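Local coordinates for MAGE domain-containing protein (Xenopus laevis, PDB 7DG2) that binds Nse4 and Nse1 as the MAGE-family Nse3 subunit of the Smc5/6 complex and probably supports the ubiquitin ligase activity of its RING partner, at the interface of chains A and B and the interface of chains C and A. Coordinates in Å, arbitrary orientation; residue numbers count along the deposited sequence, not the author numbering. Chains: chain A, MAGE domain-containing protein; chain B, Non-structural maintenance of chromosomes element 4; chain C, Non-structural maintenance of chromosomes element 1 homolog.

Contact 1: the interface of chains A and B. Residues chain A 99, 103, 180-181, 185, 188-189; chain B 58, 61-62.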
# COMPACT_ATOMS: atom_id res chain seq x y z
N LEU A 99 13.26 1.96 -0.99
CA LEU A 99 13.65 2.88 -2.05
C LEU A 99 14.91 3.64 -1.69
O LEU A 99 15.71 3.96 -2.58
CB LEU A 99 12.51 3.86 -2.35
CG LEU A 99 12.70 4.62 -3.66
CD1 LEU A 99 12.47 3.68 -4.84
CD2 LEU A 99 11.78 5.80 -3.73
N MET A 103 18.03 3.52 -4.17
CA MET A 103 18.60 4.74 -4.73
C MET A 103 20.11 4.78 -4.52
O MET A 103 20.86 5.26 -5.39
CB MET A 103 17.94 5.96 -4.09
CG MET A 103 18.59 7.28 -4.48
SD MET A 103 18.42 7.67 -6.23
CE MET A 103 17.07 8.86 -6.18
N GLU A 180 10.95 5.15 -13.97
CA GLU A 180 10.51 5.81 -12.75
C GLU A 180 11.44 6.93 -12.31
O GLU A 180 10.99 7.86 -11.63
CB GLU A 180 10.35 4.79 -11.62
CG GLU A 180 9.13 3.87 -11.81
CD GLU A 180 8.83 3.01 -10.60
OE1 GLU A 180 9.54 3.11 -9.57
OE2 GLU A 180 7.85 2.24 -10.67
N THR A 181 12.72 6.88 -12.68
CA THR A 181 13.63 7.98 -12.36
C THR A 181 14.45 8.27 -13.62
O THR A 181 14.08 7.90 -14.74
CB THR A 181 14.45 7.66 -11.09
OG1 THR A 181 15.13 8.84 -10.63
CG2 THR A 181 15.47 6.54 -11.32
N LYS A 185 18.02 12.94 -12.42
CA LYS A 185 17.43 12.92 -11.08
C LYS A 185 18.35 12.23 -10.08
O LYS A 185 18.51 12.71 -8.95
CB LYS A 185 16.06 12.23 -11.11
CG LYS A 185 14.97 13.02 -11.81
CD LYS A 185 14.53 14.22 -10.98
CE LYS A 185 13.22 14.81 -11.54
NZ LYS A 185 12.87 16.12 -10.92
N GLU A 188 21.12 14.46 -9.24
CA GLU A 188 20.67 15.50 -8.33
C GLU A 188 20.60 15.00 -6.90
O GLU A 188 20.92 15.74 -5.96
CB GLU A 188 19.32 16.05 -8.80
CG GLU A 188 19.45 16.91 -10.03
CD GLU A 188 18.12 17.31 -10.66
OE1 GLU A 188 17.05 16.94 -10.15
OE2 GLU A 188 18.17 18.02 -11.69
N PHE A 189 20.18 13.75 -6.71
CA PHE A 189 20.19 13.15 -5.38
C PHE A 189 21.61 13.01 -4.84
O PHE A 189 21.89 13.41 -3.71
CB PHE A 189 19.50 11.78 -5.44
CG PHE A 189 19.65 10.98 -4.18
CD1 PHE A 189 18.74 11.14 -3.13
CD2 PHE A 189 20.68 10.06 -4.04
CE1 PHE A 189 18.88 10.40 -1.97
CE2 PHE A 189 20.82 9.33 -2.88
CZ PHE A 189 19.92 9.49 -1.84
N ALA B 58 14.53 9.97 -1.21
CA ALA B 58 14.65 9.32 -2.52
C ALA B 58 13.33 9.30 -3.30
O ALA B 58 13.35 9.37 -4.53
CB ALA B 58 15.17 7.90 -2.31
N TYR B 61 12.51 11.71 -6.13
CA TYR B 61 13.22 11.56 -7.39
C TYR B 61 12.64 10.48 -8.27
O TYR B 61 13.12 10.29 -9.39
CB TYR B 61 14.70 11.26 -7.12
CG TYR B 61 15.38 12.32 -6.30
CD1 TYR B 61 15.28 12.33 -4.92
CD2 TYR B 61 16.14 13.31 -6.90
CE1 TYR B 61 15.89 13.32 -4.16
CE2 TYR B 61 16.76 14.29 -6.15
CZ TYR B 61 16.65 14.28 -4.78
OH TYR B 61 17.26 15.27 -4.04
N PHE B 62 11.63 9.76 -7.79
CA PHE B 62 10.97 8.70 -8.54
C PHE B 62 9.55 9.11 -8.90
O PHE B 62 8.98 10.03 -8.32
CB PHE B 62 10.94 7.40 -7.73
CG PHE B 62 12.23 6.64 -7.73
CD1 PHE B 62 13.34 7.12 -7.06
CD2 PHE B 62 12.34 5.42 -8.39
CE1 PHE B 62 14.54 6.42 -7.06
CE2 PHE B 62 13.53 4.72 -8.38
CZ PHE B 62 14.62 5.21 -7.71

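Contact 2: the interface of chains C and A. Residues chain C 12, 56-57, 60, 62; chain A 14, 17, 21, 57, 61-62.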
# COMPACT_ATOMS: atom_id res chain seq x y z
N LEU C 12 -6.70 10.88 -3.91
CA LEU C 12 -6.92 9.44 -4.03
C LEU C 12 -5.62 8.67 -3.84
O LEU C 12 -5.60 7.63 -3.16
CB LEU C 12 -7.56 9.14 -5.39
CG LEU C 12 -7.79 7.66 -5.73
CD1 LEU C 12 -8.62 6.98 -4.63
CD2 LEU C 12 -8.46 7.53 -7.11
N HIS C 56 -16.46 8.32 -10.30
CA HIS C 56 -15.52 7.67 -11.21
C HIS C 56 -15.04 6.32 -10.67
O HIS C 56 -14.67 5.44 -11.47
CB HIS C 56 -14.33 8.59 -11.47
CG HIS C 56 -14.67 9.81 -12.29
ND1 HIS C 56 -14.38 9.90 -13.63
CD2 HIS C 56 -15.26 10.98 -11.94
CE1 HIS C 56 -14.78 11.08 -14.08
NE2 HIS C 56 -15.32 11.75 -13.08
N LEU C 57 -15.02 6.13 -9.35
CA LEU C 57 -14.56 4.86 -8.79
C LEU C 57 -15.64 3.78 -8.84
O LEU C 57 -15.30 2.59 -8.81
CB LEU C 57 -14.08 5.04 -7.34
CG LEU C 57 -12.80 5.86 -7.13
CD1 LEU C 57 -12.64 6.19 -5.65
CD2 LEU C 57 -11.55 5.13 -7.67
N LEU C 60 -15.35 0.69 -10.97
CA LEU C 60 -14.19 -0.11 -10.61
C LEU C 60 -14.42 -0.90 -9.33
O LEU C 60 -13.48 -1.54 -8.84
CB LEU C 60 -12.95 0.79 -10.46
CG LEU C 60 -12.69 1.77 -11.61
CD1 LEU C 60 -11.41 2.59 -11.36
CD2 LEU C 60 -12.59 1.01 -12.93
N MET C 62 -14.81 0.24 -6.37
CA MET C 62 -14.06 0.90 -5.32
C MET C 62 -14.89 2.09 -4.84
O MET C 62 -15.64 2.68 -5.62
CB MET C 62 -12.69 1.39 -5.85
CG MET C 62 -11.84 0.26 -6.45
SD MET C 62 -10.42 0.94 -7.35
CE MET C 62 -9.67 1.88 -6.06
N GLY A 14 -13.51 -1.93 -17.00
CA GLY A 14 -13.36 -1.88 -15.55
C GLY A 14 -12.56 -3.05 -15.00
O GLY A 14 -11.75 -2.89 -14.09
N VAL A 17 -8.87 -2.44 -15.60
CA VAL A 17 -8.34 -1.48 -14.62
C VAL A 17 -8.10 -2.18 -13.29
O VAL A 17 -7.04 -2.03 -12.67
CB VAL A 17 -9.29 -0.28 -14.46
CG1 VAL A 17 -8.82 0.64 -13.32
CG2 VAL A 17 -9.39 0.49 -15.77
N LEU A 21 -4.34 -2.63 -11.41
CA LEU A 21 -4.05 -2.22 -10.03
C LEU A 21 -3.58 -3.41 -9.19
O LEU A 21 -2.57 -3.32 -8.47
CB LEU A 21 -5.30 -1.60 -9.41
CG LEU A 21 -5.74 -0.29 -10.04
CD1 LEU A 21 -7.09 0.13 -9.43
CD2 LEU A 21 -4.68 0.79 -9.79
N THR A 57 -8.75 5.61 -18.14
CA THR A 57 -9.31 5.63 -16.79
C THR A 57 -8.21 5.80 -15.74
O THR A 57 -8.36 6.58 -14.79
CB THR A 57 -10.10 4.34 -16.51
OG1 THR A 57 -11.25 4.29 -17.36
CG2 THR A 57 -10.56 4.29 -15.05
N VAL A 61 -8.52 9.12 -13.48
CA VAL A 61 -9.01 8.93 -12.11
C VAL A 61 -7.86 8.90 -11.11
O VAL A 61 -7.96 9.48 -10.03
CB VAL A 61 -9.87 7.66 -12.03
CG1 VAL A 61 -10.37 7.45 -10.61
CG2 VAL A 61 -11.04 7.75 -13.02
N PHE A 62 -6.76 8.23 -11.45
CA PHE A 62 -5.68 8.00 -10.50
C PHE A 62 -4.45 8.86 -10.73
O PHE A 62 -3.59 8.92 -9.84
CB PHE A 62 -5.25 6.53 -10.54
CG PHE A 62 -6.32 5.57 -10.10
CD1 PHE A 62 -7.28 5.11 -10.99
CD2 PHE A 62 -6.37 5.11 -8.78
CE1 PHE A 62 -8.28 4.24 -10.59
CE2 PHE A 62 -7.37 4.24 -8.36
CZ PHE A 62 -8.32 3.80 -9.27

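Contact 1: the interface of chains A and B
B:Phe62 of Nse4 is held between A:Leu99 and A:Thr181 of the MAGE protein. Beside it, B:Tyr61 packs on A:Phe189. Both Nse4 residues lie just past helix 50-59, and most of the contact is aromatic and apolar. A:Leu99 CD1 sits over the centre of one face of the B:Phe62 ring, 3.8 Å from the ring centroid. A:Thr181 CB covers the opposite face, so the ring is fixed like a plate between helix 94-111 and the chain that follows helix 175-180. A:Thr181 CG2 reaches the far end of the ring, 3.9 Å from B:Phe62 CZ.

The B:Tyr61 ring lies against helix 183-193. A:Phe189 CB is centred over one face, 3.8 Å from the centroid of the B:Tyr61 ring. CG of A:Phe189 is anti to its backbone N (chi1 171°), and the phenyl ring stands across the tyrosine with planes 85° apart. In this edge-to-face pair B:Tyr61 CE1 is at the edge of the phenylalanine ring.

A:Met103 touches both Nse4 aromatic side chains. Its terminal methyl A:Met103 CE reaches B:Tyr61 CB at 3.5 Å and B:Phe62 CE1 at 3.6 Å. Nearer the backbone, A:Met103 CB packs on B:Ala58 CB at 3.8 Å, which brings the end of the Nse4 helix into the contact.

The polar part is a hydrogen bond from the A:Thr181 hydroxyl OG1 to the backbone carbonyl B:Tyr61 O, 2.8 Å long. The donor approaches from above the carbonyl plane, 39° out of it. A:Thr181 therefore binds the backbone of one residue while packing on the ring of the next. The site is part of the surface by which the MAGE protein receives Nse4.

Contact 2: the interface of chains C and A
C:Leu60, A:Val61 and A:Phe62 form the core of this apolar contact between Nse1 and the MAGE protein. No hydrogen bond or salt bridge crosses this patch.

C:Leu60 points both methyls at the MAGE protein. C:Leu60 CD1 meets the rim of the A:Phe62 ring in its plane, tip to tip, at 3.6 Å from A:Phe62 CE1. The same methyl, C:Leu60 CD1, is 3.8 Å from A:Val17 CG1. The other methyl, C:Leu60 CD2, also packs on A:Val17 and reaches A:Gly14 CA at 4.0 Å. The leucine is thus lodged between helices 6-23 and 47-62.

A:Phe62 is met in two ways, at its edge and over one face. Its CG is anti to the carbonyl carbon (chi1 -65°), and the outer part of the ring faces Nse1. At the edge, C:Met62 bends at chi3 (57°) and brings its CE methyl into the ring plane, as C:Leu60 CD1 does. C:Leu12 CD2 lies over the rim of one face, 3.6 Å from A:Phe62 CD2. C:Leu57 CD2 is above the plane on the same side but beyond the rim, 3.8 Å from A:Phe62 CZ.

A:Val61 uses both branches. A:Val61 CG1 touches C:Leu57 CD2 and C:Leu12 CD2, which lie on the same side of it. A:Val61 CG2 meets C:His56 CB at 3.7 Å, so the aliphatic part of the histidine makes the nearest approach.

On the MAGE side, A:Val61 and A:Phe62 are the last two residues of helix 47-62, and helix 6-23 lies alongside. Nse1 meets that helix end with helix 6-18, the end of helix 46-57, the 3-10 turn 58-60 and the start of strand 62-68.

The centres of the C-alpha atoms of contact 1 and contact 2 are about 27 Å apart, and the contacts share no residue. The MAGE protein is common to both but uses different elements. Contact 1 draws on helices 94-111, 175-180 and 183-193 and on the loop after helix 175-180, whereas contact 2 draws on helices 6-23 and 47-62. Nse3 thus contacts both partners through separate surfaces and can hold Nse4 and Nse1 at the same time, as in the deposited 1:1:1 assembly. This agrees with an Nse1-Nse3 pair that shapes Nse4 within the Smc5/6 complex.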